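Local coordinates for protein MgGH51 (Meripilus giganteus, PDB 6ZPV) that catalyses the hydrolysis of terminal alpha-L-arabinofuranosidic bonds, as a fungal member of glycoside hydrolase family 51, at residues A[23-28]-A[259-264]; A[32-37]-A[205-210]; A[223-228]-A[272-277]; A[477-482]-A[493-498]. One frame throughout, in Å; residues are numbered along the deposited sequence.

Contact 1. Residues A[23-28]-A[259-264]; sequences EDINHS and GDWGYV
Tyr263 reaches across to lie on His27 and to end between Asp24 and the His27 backbone. Its CG lies between the backbone N and the carbonyl carbon (chi1 58°), which sets the ring root beside the imidazole. CB is 4.0 Å from His27 NE2. From CG outward the ring lies flat on the histidine in a face-to-face stack, centroids 3.8 Å apart and planes 20° apart, with CD1 3.4 Å from His27 CE1. CE1 then passes Asp24 OD1, and at the tip OH donates to that same OD1 at 2.6 Å, from above the carboxylate plane, while accepting from His27 N at 2.9 Å. A phenol suits this place because it offers a stacking face and a hydroxyl that both gives and takes. Asp30 O holds His27 ND1. Trp261 NE1 donates in its ring plane to Glu23 OE1 (2.9 Å, 164° at the hydrogen), which Asn232 N also binds, and Ile25 CD1 sits over the indole's six-membered ring at 3.5 Å, a CH-pi contact. The loop after strand 20-21 is thus joined to the long connection between strand 224-227 and helix 271-281, at the C-terminal end of a (beta/alpha)8 barrel, where such enzymes carry their active site.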
# COMPACT_ATOMS: atom_id res chain seq x y z
N GLU A 23 2.70 2.14 2.96
CA GLU A 23 3.16 3.51 2.81
C GLU A 23 3.43 3.68 1.31
O GLU A 23 3.60 2.67 0.62
CB GLU A 23 4.44 3.76 3.62
CG GLU A 23 5.68 3.08 3.01
CD GLU A 23 6.92 3.23 3.90
OE1 GLU A 23 7.33 4.39 4.17
OE2 GLU A 23 7.44 2.18 4.30
N ASP A 24 3.61 4.92 0.85
CA ASP A 24 4.00 5.14 -0.55
C ASP A 24 5.52 4.92 -0.62
O ASP A 24 6.33 5.75 -0.17
CB ASP A 24 3.61 6.56 -1.01
CG ASP A 24 3.47 6.63 -2.49
OD1 ASP A 24 4.17 5.87 -3.23
OD2 ASP A 24 2.61 7.46 -2.98
N ILE A 25 5.90 3.74 -1.13
CA ILE A 25 7.29 3.31 -1.32
C ILE A 25 7.27 2.52 -2.64
O ILE A 25 6.27 1.86 -2.95
CB ILE A 25 7.79 2.44 -0.14
CG1 ILE A 25 9.28 2.05 -0.26
CG2 ILE A 25 6.92 1.22 0.08
CD1 ILE A 25 9.81 1.30 0.93
N ASN A 26 8.34 2.57 -3.41
CA ASN A 26 8.36 1.86 -4.68
C ASN A 26 7.19 2.29 -5.59
O ASN A 26 6.68 1.51 -6.40
CB ASN A 26 8.31 0.34 -4.53
CG ASN A 26 9.24 -0.26 -3.52
OD1 ASN A 26 10.43 0.09 -3.49
ND2 ASN A 26 8.73 -1.21 -2.73
N HIS A 27 6.76 3.56 -5.47
CA HIS A 27 5.60 4.04 -6.24
C HIS A 27 4.39 3.10 -6.04
O HIS A 27 3.61 2.85 -6.94
CB HIS A 27 5.96 4.23 -7.71
CG HIS A 27 6.68 5.51 -7.94
ND1 HIS A 27 6.05 6.72 -7.97
CD2 HIS A 27 8.00 5.78 -8.02
CE1 HIS A 27 6.94 7.68 -8.11
NE2 HIS A 27 8.13 7.10 -8.16
N SER A 28 4.18 2.74 -4.79
CA SER A 28 2.99 1.99 -4.34
C SER A 28 1.74 2.85 -4.27
O SER A 28 0.62 2.27 -4.33
CB SER A 28 3.21 1.37 -3.00
OG SER A 28 3.44 2.40 -2.05
N GLY A 259 8.34 12.83 -0.09
CA GLY A 259 8.28 11.70 0.82
C GLY A 259 9.67 11.20 1.18
O GLY A 259 10.68 11.88 0.95
N ASP A 260 9.71 10.01 1.75
CA ASP A 260 10.95 9.51 2.33
C ASP A 260 11.65 8.48 1.45
O ASP A 260 12.57 7.84 1.93
CB ASP A 260 10.56 9.17 3.80
CG ASP A 260 10.04 10.51 4.62
OD1 ASP A 260 10.93 11.55 4.69
OD2 ASP A 260 8.73 10.65 5.02
N TRP A 261 11.26 8.39 0.18
CA TRP A 261 11.74 7.36 -0.76
C TRP A 261 12.21 7.95 -2.08
O TRP A 261 12.29 7.23 -3.07
CB TRP A 261 10.67 6.24 -0.89
CG TRP A 261 10.43 5.56 0.42
CD1 TRP A 261 9.36 5.68 1.22
CD2 TRP A 261 11.38 4.72 1.12
NE1 TRP A 261 9.54 4.95 2.35
CE2 TRP A 261 10.76 4.35 2.33
CE3 TRP A 261 12.64 4.20 0.81
CZ2 TRP A 261 11.36 3.50 3.25
CZ3 TRP A 261 13.25 3.35 1.73
CH2 TRP A 261 12.60 3.00 2.95
N GLY A 262 12.56 9.24 -2.07
CA GLY A 262 13.22 9.89 -3.20
C GLY A 262 12.32 10.57 -4.18
O GLY A 262 12.81 11.16 -5.13
N TYR A 263 11.00 10.54 -3.98
CA TYR A 263 10.05 11.13 -4.94
C TYR A 263 8.97 11.96 -4.27
O TYR A 263 8.60 11.79 -3.10
CB TYR A 263 9.48 10.06 -5.88
CG TYR A 263 8.75 8.92 -5.22
CD1 TYR A 263 7.39 8.98 -4.96
CD2 TYR A 263 9.40 7.76 -4.89
CE1 TYR A 263 6.70 7.92 -4.38
CE2 TYR A 263 8.76 6.69 -4.28
CZ TYR A 263 7.41 6.78 -4.02
OH TYR A 263 6.80 5.68 -3.46
N VAL A 264 8.43 12.86 -5.07
CA VAL A 264 7.27 13.67 -4.67
C VAL A 264 6.02 12.80 -4.57
O VAL A 264 5.72 12.03 -5.49
CB VAL A 264 7.05 14.83 -5.65
CG1 VAL A 264 5.81 15.60 -5.34
CG2 VAL A 264 8.27 15.74 -5.66

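Contact 2. Residues A[32-37]-A[205-210]; sequences GLYAEL and RPNGLR
Tyr34 and Leu209 face each other as a single antiparallel bridge, a non-hydrogen-bonded pair with a backbone bond on each flank. Arg210 N donates to Leu33 O at 2.8 Å, and Ala35 N donates to Gly208 O at 3.0 Å, in the carbonyl plane and on a lone pair. This is the tight part. The small CB of Ala35 fits beside the opposing backbone, 3.3 Å from Gly208 O, and Leu33 meets Leu209 through branched ends, CG to CD1 at 3.9 Å, with Phe277 touching Leu209 beyond. The CB of Tyr34 points away from the facing segment, but the length of the ring brings the hydroxyl back: Tyr34 OH donates to Asn207 OD1 at 2.6 Å, again on a lone pair in the amide plane, with ring and amide planes 81° apart. Arg41 NH1 is a second partner of that hydroxyl. Asn207 occupies the third position of a type II turn, where its positive phi is at home; a CB on Gly208, which closes the turn, would collide with Arg205 O. Here the chain makes the neck of an insertion: it leaves the barrel after helix 29-33, builds the beta-sandwich strands between 57 and 198, and returns to enter helix 211-219, with Arg210 as N-cap residue. The Arg210 side is looser. Its extended chain passes Gly32 O, CB at 3.5 Å, and the guanidinium turns to Asp212, which forms a salt bridge with NE, and to Asp499 O. A water links NH1 back to the other segment, accepting from it at 3.1 Å and donating to Gly32 O at 2.8 Å.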
# COMPACT_ATOMS: atom_id res chain seq x y z
N GLY A 32 0.94 3.55 -8.44
CA GLY A 32 0.59 2.20 -7.96
C GLY A 32 -0.88 2.07 -7.67
O GLY A 32 -1.74 2.05 -8.57
N LEU A 33 -1.20 1.97 -6.38
CA LEU A 33 -2.63 1.80 -5.96
C LEU A 33 -3.48 3.00 -6.40
O LEU A 33 -4.66 2.81 -6.71
CB LEU A 33 -2.65 1.56 -4.46
CG LEU A 33 -4.04 1.35 -3.85
CD1 LEU A 33 -4.68 0.08 -4.36
CD2 LEU A 33 -3.89 1.27 -2.33
N TYR A 34 -2.94 4.21 -6.36
CA TYR A 34 -3.69 5.39 -6.81
C TYR A 34 -3.77 5.39 -8.33
O TYR A 34 -2.76 5.25 -8.99
CB TYR A 34 -3.01 6.64 -6.25
CG TYR A 34 -3.69 7.96 -6.55
CD1 TYR A 34 -5.06 8.13 -6.36
CD2 TYR A 34 -2.94 9.04 -6.97
CE1 TYR A 34 -5.64 9.36 -6.61
CE2 TYR A 34 -3.55 10.27 -7.21
CZ TYR A 34 -4.90 10.44 -7.05
OH TYR A 34 -5.45 11.70 -7.29
N ALA A 35 -4.98 5.54 -8.89
CA ALA A 35 -5.15 5.21 -10.34
C ALA A 35 -4.63 6.27 -11.31
O ALA A 35 -4.61 5.99 -12.51
CB ALA A 35 -6.62 4.94 -10.62
N GLU A 36 -4.25 7.46 -10.85
CA GLU A 36 -3.76 8.50 -11.74
C GLU A 36 -2.67 7.96 -12.65
O GLU A 36 -1.69 7.30 -12.18
CB GLU A 36 -3.20 9.65 -10.90
CG GLU A 36 -2.43 10.69 -11.67
CD GLU A 36 -3.30 11.50 -12.66
OE1 GLU A 36 -4.24 12.17 -12.15
OE2 GLU A 36 -3.06 11.42 -13.87
N LEU A 37 -2.70 8.30 -13.93
CA LEU A 37 -1.76 7.78 -14.92
C LEU A 37 -0.64 8.74 -15.28
O LEU A 37 0.37 8.28 -15.88
CB LEU A 37 -2.56 7.43 -16.20
CG LEU A 37 -3.56 6.32 -16.00
CD1 LEU A 37 -4.49 6.16 -17.19
CD2 LEU A 37 -2.86 5.01 -15.68
N ARG A 205 -14.97 4.66 -7.87
CA ARG A 205 -14.82 5.80 -6.98
C ARG A 205 -14.11 6.94 -7.68
O ARG A 205 -13.08 6.75 -8.34
CB ARG A 205 -13.99 5.46 -5.72
CG ARG A 205 -14.62 4.34 -4.86
CD ARG A 205 -16.10 4.61 -4.55
NE ARG A 205 -16.64 3.60 -3.71
CZ ARG A 205 -17.93 3.42 -3.51
NH1 ARG A 205 -18.81 4.18 -4.15
NH2 ARG A 205 -18.34 2.39 -2.77
N PRO A 206 -14.65 8.18 -7.57
CA PRO A 206 -13.96 9.32 -8.03
C PRO A 206 -12.64 9.41 -7.24
O PRO A 206 -12.51 9.17 -6.06
CB PRO A 206 -14.88 10.48 -7.76
CG PRO A 206 -16.16 9.95 -7.56
CD PRO A 206 -15.94 8.56 -7.01
N ASN A 207 -11.66 9.79 -7.96
CA ASN A 207 -10.31 9.95 -7.46
C ASN A 207 -9.77 8.65 -6.84
O ASN A 207 -8.98 8.70 -5.88
CB ASN A 207 -10.17 11.15 -6.49
CG ASN A 207 -8.73 11.55 -6.33
OD1 ASN A 207 -8.02 11.67 -7.36
ND2 ASN A 207 -8.28 11.76 -5.08
N GLY A 208 -10.19 7.51 -7.39
CA GLY A 208 -9.98 6.22 -6.73
C GLY A 208 -8.77 5.45 -7.27
O GLY A 208 -7.74 6.03 -7.71
N LEU A 209 -8.87 4.15 -7.14
CA LEU A 209 -7.71 3.24 -7.10
C LEU A 209 -7.65 2.33 -8.34
O LEU A 209 -8.69 2.04 -8.98
CB LEU A 209 -7.73 2.45 -5.81
CG LEU A 209 -7.91 3.28 -4.54
CD1 LEU A 209 -7.81 2.39 -3.33
CD2 LEU A 209 -6.90 4.42 -4.45
N ARG A 210 -6.45 1.91 -8.67
CA ARG A 210 -6.17 1.05 -9.82
C ARG A 210 -6.79 -0.33 -9.59
O ARG A 210 -6.52 -0.98 -8.59
CB ARG A 210 -4.68 1.01 -10.08
CG ARG A 210 -4.30 0.08 -11.19
CD ARG A 210 -2.83 0.15 -11.57
NE ARG A 210 -2.41 -1.09 -12.22
CZ ARG A 210 -1.19 -1.33 -12.71
NH1 ARG A 210 -0.28 -0.39 -12.71
NH2 ARG A 210 -0.91 -2.52 -13.22
O HOH W 1 -0.55 2.24 -11.06

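Contact 3. Residues A[223-228]-A[272-277]; sequences SFFRFP and LEYLQF
Phe227 lays its CD2 over the centre of the Tyr274 ring, 3.5 Å above the plane. The two rings are inclined at 40°, so the meeting is oblique, with centroids 4.6 Å apart, and the two side chains point in opposite directions as they overlap. Phe225 crosses Tyr274 at about a right angle, Phe225 CE1 lying 3.8 Å from Tyr274 CD1. At the other side of the Phe225 ring, Phe277 presents its edge to the ring face in an offset edge-to-face pair, planes at 83° and Phe225 CE2 to Phe277 CE2 at 4.0 Å. No hydrogen bond crosses this contact; broad, flat carbon surfaces do the work, and aromatic residues suit it because they span the gap between a strand and a helix whose axes approach to 10.6 Å.

What positions the four rings is the backbone. Phe225 and Phe227 are two apart on a strand, so both turn toward the helix, whereas Arg226 between them turns to the other side, where it forms salt bridges with Glu347 and Glu429. Tyr274 and Phe277 are three apart on the helix and share one flank. Phe278 joins the cluster, meeting Phe227 edge-to-face. Strand 224-227 and helix 271-281 run nearly antiparallel, at 166°, as in a beta-alpha-beta unit of the barrel: the chain continues into strand 284-289, which lies parallel beside 224-227 and touches Phe227, while Leu209 packs on Phe277.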
# COMPACT_ATOMS: atom_id res chain seq x y z
N SER A 223 -7.76 -8.14 6.90
CA SER A 223 -8.72 -7.61 7.87
C SER A 223 -8.42 -6.16 8.25
O SER A 223 -9.32 -5.47 8.76
CB SER A 223 -8.74 -8.41 9.15
OG SER A 223 -7.49 -8.35 9.81
N PHE A 224 -7.20 -5.69 8.04
CA PHE A 224 -6.82 -4.33 8.42
C PHE A 224 -5.83 -3.80 7.41
O PHE A 224 -5.22 -4.51 6.62
CB PHE A 224 -6.20 -4.27 9.82
CG PHE A 224 -4.86 -4.93 9.95
CD1 PHE A 224 -3.68 -4.29 9.54
CD2 PHE A 224 -4.74 -6.23 10.43
CE1 PHE A 224 -2.46 -4.89 9.57
CE2 PHE A 224 -3.50 -6.84 10.49
CZ PHE A 224 -2.37 -6.19 10.06
N PHE A 225 -5.66 -2.49 7.47
CA PHE A 225 -4.74 -1.73 6.60
C PHE A 225 -4.02 -0.70 7.47
O PHE A 225 -4.65 0.27 7.96
CB PHE A 225 -5.55 -1.08 5.47
CG PHE A 225 -4.77 -0.51 4.32
CD1 PHE A 225 -4.20 0.76 4.37
CD2 PHE A 225 -4.65 -1.18 3.14
CE1 PHE A 225 -3.62 1.34 3.25
CE2 PHE A 225 -4.08 -0.62 2.01
CZ PHE A 225 -3.57 0.67 2.07
N ARG A 226 -2.74 -0.90 7.71
CA ARG A 226 -1.88 0.03 8.49
C ARG A 226 -1.38 1.12 7.54
O ARG A 226 -0.86 0.81 6.43
CB ARG A 226 -0.71 -0.73 9.11
CG ARG A 226 0.17 0.12 9.98
CD ARG A 226 1.56 -0.49 10.19
NE ARG A 226 2.44 0.35 11.00
CZ ARG A 226 3.76 0.42 10.84
NH1 ARG A 226 4.39 -0.41 9.99
NH2 ARG A 226 4.44 1.34 11.51
N PHE A 227 -1.52 2.40 7.89
CA PHE A 227 -1.19 3.50 6.97
C PHE A 227 -1.11 4.77 7.77
O PHE A 227 -1.68 4.83 8.88
CB PHE A 227 -2.26 3.61 5.88
CG PHE A 227 -3.50 4.36 6.29
CD1 PHE A 227 -4.35 3.84 7.23
CD2 PHE A 227 -3.72 5.64 5.81
CE1 PHE A 227 -5.41 4.59 7.70
CE2 PHE A 227 -4.78 6.37 6.27
CZ PHE A 227 -5.62 5.86 7.24
N PRO A 228 -0.52 5.88 7.26
CA PRO A 228 0.17 6.01 5.97
C PRO A 228 1.66 5.71 6.04
O PRO A 228 2.38 5.92 5.04
CB PRO A 228 -0.09 7.46 5.60
CG PRO A 228 -0.04 8.16 6.94
CD PRO A 228 -0.76 7.20 7.86
N LEU A 272 -9.34 10.56 2.76
CA LEU A 272 -10.67 10.04 2.42
C LEU A 272 -10.56 8.90 1.41
O LEU A 272 -11.42 7.99 1.45
CB LEU A 272 -11.58 11.14 1.91
CG LEU A 272 -13.04 10.79 1.78
CD1 LEU A 272 -13.67 10.35 3.11
CD2 LEU A 272 -13.83 11.97 1.24
N GLU A 273 -9.62 8.94 0.48
CA GLU A 273 -9.47 7.83 -0.48
C GLU A 273 -9.08 6.54 0.24
O GLU A 273 -9.60 5.45 -0.07
CB GLU A 273 -8.49 8.18 -1.58
CG GLU A 273 -8.93 9.32 -2.51
CD GLU A 273 -8.79 10.73 -1.99
OE1 GLU A 273 -7.94 10.90 -1.07
OE2 GLU A 273 -9.45 11.64 -2.50
N TYR A 274 -8.18 6.64 1.23
CA TYR A 274 -7.85 5.47 2.07
C TYR A 274 -9.13 4.93 2.74
O TYR A 274 -9.40 3.73 2.66
CB TYR A 274 -6.78 5.85 3.12
CG TYR A 274 -5.37 6.00 2.66
CD1 TYR A 274 -4.64 4.88 2.26
CD2 TYR A 274 -4.69 7.21 2.72
CE1 TYR A 274 -3.29 4.95 1.96
CE2 TYR A 274 -3.35 7.30 2.39
CZ TYR A 274 -2.65 6.17 2.00
OH TYR A 274 -1.29 6.19 1.73
N LEU A 275 -9.83 5.80 3.43
CA LEU A 275 -10.99 5.35 4.20
C LEU A 275 -12.08 4.73 3.32
O LEU A 275 -12.65 3.69 3.71
CB LEU A 275 -11.57 6.52 5.02
CG LEU A 275 -10.64 7.10 6.08
CD1 LEU A 275 -11.17 8.40 6.62
CD2 LEU A 275 -10.42 6.09 7.20
N GLN A 276 -12.29 5.29 2.14
CA GLN A 276 -13.29 4.73 1.21
C GLN A 276 -12.84 3.32 0.78
O GLN A 276 -13.68 2.42 0.64
CB GLN A 276 -13.50 5.65 0.01
CG GLN A 276 -14.65 5.21 -0.86
CD GLN A 276 -15.97 5.16 -0.10
OE1 GLN A 276 -16.46 6.22 0.33
NE2 GLN A 276 -16.60 3.99 -0.01
N PHE A 277 -11.55 3.13 0.53
CA PHE A 277 -11.06 1.79 0.16
C PHE A 277 -11.30 0.79 1.27
O PHE A 277 -11.68 -0.37 1.01
CB PHE A 277 -9.56 1.88 -0.15
CG PHE A 277 -8.93 0.58 -0.57
CD1 PHE A 277 -9.45 -0.13 -1.64
CD2 PHE A 277 -7.78 0.13 0.03
CE1 PHE A 277 -8.88 -1.32 -2.04
CE2 PHE A 277 -7.19 -1.05 -0.41
CZ PHE A 277 -7.70 -1.73 -1.46

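Contact 4. Residues A[477-482]-A[493-498]; sequences ASYAPL and PDLVSY
Pro481 O receives two donors from the facing segment: Leu495 N at 3.0 Å, with 153° at the hydrogen, and the weaker CA-H of Asp494, whose CA is 3.5 Å away. One residue further along both segments, Val496 N donates to Leu482 O at 2.9 Å. These bonds tie together the two ends of a loop that leaves strand 474-479, the last of the eight parallel barrel strands, and they lead into the small sheet in which strand 496-498 lies parallel to 483-485. Peptide bonds before Pro481 and Pro493 are both cis, a geometry proline tolerates far better than other residues and one that bends the chain sharply at these points. The Pro481 ring leans on the Asp494 carboxylate, with CG 3.2 Å from OD1. A water donates to both Ala480 O and Pro493 O, bridging two carbonyls that cannot bond to each other. Apolar side chains complete the contact. Leucine suits position 495 because its two methyls fork: CD2 meets Leu482 CD1, and CD1 goes to Tyr479. Helix 507-517 closes over this patch, Ser508 touching both Tyr479 and Leu495. The Tyr479 ring lies beneath Leu495, whose CD1 makes a CH-pi contact over the ring centre, 3.7 Å from the centroid and 13° off the normal; at the far end Tyr479 OH rests 3.5 Å from Pro493 CG.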
# COMPACT_ATOMS: atom_id res chain seq x y z
N ALA A 477 -0.85 -8.77 12.16
CA ALA A 477 0.45 -9.03 11.53
C ALA A 477 0.35 -8.67 10.06
O ALA A 477 -0.59 -9.09 9.38
CB ALA A 477 0.83 -10.46 11.72
N SER A 478 1.38 -7.97 9.55
CA SER A 478 1.44 -7.57 8.15
C SER A 478 2.87 -7.63 7.61
O SER A 478 3.82 -7.09 8.22
CB SER A 478 0.86 -6.14 7.97
OG SER A 478 1.27 -5.23 8.98
N TYR A 479 3.00 -8.24 6.44
CA TYR A 479 4.25 -8.22 5.65
C TYR A 479 4.57 -6.79 5.20
O TYR A 479 3.64 -5.99 4.98
CB TYR A 479 4.05 -9.12 4.41
CG TYR A 479 5.26 -9.36 3.53
CD1 TYR A 479 5.71 -8.45 2.61
CD2 TYR A 479 5.95 -10.57 3.64
CE1 TYR A 479 6.80 -8.69 1.78
CE2 TYR A 479 7.02 -10.82 2.79
CZ TYR A 479 7.46 -9.90 1.86
OH TYR A 479 8.53 -10.11 1.02
N ALA A 480 5.84 -6.48 5.00
CA ALA A 480 6.15 -5.17 4.39
C ALA A 480 7.40 -5.23 3.56
O ALA A 480 8.34 -5.98 3.93
CB ALA A 480 6.28 -4.10 5.44
N PRO A 481 7.52 -4.40 2.51
CA PRO A 481 6.45 -3.59 1.94
C PRO A 481 5.43 -4.45 1.16
O PRO A 481 5.71 -5.56 0.68
CB PRO A 481 7.18 -2.65 0.94
CG PRO A 481 8.60 -2.69 1.39
CD PRO A 481 8.83 -4.10 1.92
N LEU A 482 4.25 -3.85 0.97
CA LEU A 482 3.13 -4.45 0.25
C LEU A 482 3.34 -4.44 -1.25
O LEU A 482 3.00 -5.46 -1.89
CB LEU A 482 1.89 -3.68 0.64
CG LEU A 482 0.56 -4.20 0.09
CD1 LEU A 482 0.28 -5.62 0.54
CD2 LEU A 482 -0.56 -3.28 0.49
N PRO A 493 12.62 -7.48 -0.80
CA PRO A 493 11.50 -7.92 -1.63
C PRO A 493 10.17 -7.30 -1.17
O PRO A 493 10.06 -6.77 -0.08
CB PRO A 493 11.50 -9.44 -1.36
CG PRO A 493 11.90 -9.55 0.08
CD PRO A 493 12.93 -8.44 0.25
N ASP A 494 9.19 -7.36 -2.06
CA ASP A 494 7.86 -6.78 -1.86
C ASP A 494 6.76 -7.80 -2.11
O ASP A 494 6.97 -8.72 -2.92
CB ASP A 494 7.72 -5.56 -2.76
CG ASP A 494 8.84 -4.58 -2.54
OD1 ASP A 494 8.88 -3.92 -1.50
OD2 ASP A 494 9.77 -4.53 -3.47
N LEU A 495 5.61 -7.62 -1.48
CA LEU A 495 4.57 -8.66 -1.57
C LEU A 495 3.93 -8.81 -2.96
O LEU A 495 3.69 -9.94 -3.40
CB LEU A 495 3.48 -8.43 -0.49
CG LEU A 495 2.68 -9.66 -0.16
CD1 LEU A 495 3.51 -10.67 0.61
CD2 LEU A 495 1.44 -9.30 0.65
N VAL A 496 3.61 -7.68 -3.57
CA VAL A 496 2.94 -7.64 -4.87
C VAL A 496 3.68 -6.65 -5.74
O VAL A 496 3.91 -5.51 -5.31
CB VAL A 496 1.47 -7.25 -4.68
CG1 VAL A 496 0.76 -7.07 -6.04
CG2 VAL A 496 0.73 -8.27 -3.83
N SER A 497 4.03 -7.06 -6.98
CA SER A 497 4.75 -6.19 -7.89
C SER A 497 3.90 -5.91 -9.11
O SER A 497 2.94 -6.63 -9.37
CB SER A 497 6.10 -6.82 -8.26
OG SER A 497 6.85 -7.15 -7.09
N TYR A 498 4.27 -4.89 -9.88
CA TYR A 498 3.49 -4.56 -11.09
C TYR A 498 4.31 -3.64 -11.96
O TYR A 498 5.26 -2.99 -11.51
CB TYR A 498 2.15 -3.88 -10.73
CG TYR A 498 2.32 -2.75 -9.74
CD1 TYR A 498 2.61 -1.46 -10.13
CD2 TYR A 498 2.33 -3.02 -8.38
CE1 TYR A 498 2.86 -0.46 -9.20
CE2 TYR A 498 2.63 -2.04 -7.46
CZ TYR A 498 2.90 -0.76 -7.85
OH TYR A 498 3.21 0.17 -6.89
O HOH W 2 10.82 -6.62 2.61

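Overall arrangement
The four contacts lie in and around the start and end of the barrel, where its first, second and last strands meet. Contacts 1 and 4, centres 14 Å apart, bring the loop after the first strand to that after the last: Tyr498 OH and His27 O lie 2.7 Å apart, probably hydrogen-bonded. Contact 2 is nested within the loop closed by contact 1 and probably bonded to it, Ser28 O to Leu33 N at 2.8 Å. It also leans on contact 3 through Leu209 CD1 and Phe277 CD1, 3.5 Å apart. Glycerol, probably from the crystallisation liquor, lies about 4 Å from the Trp261 side chain, and glycerol also about 3 Å from that of Pro481 (nearest atoms); it may mark a pocket.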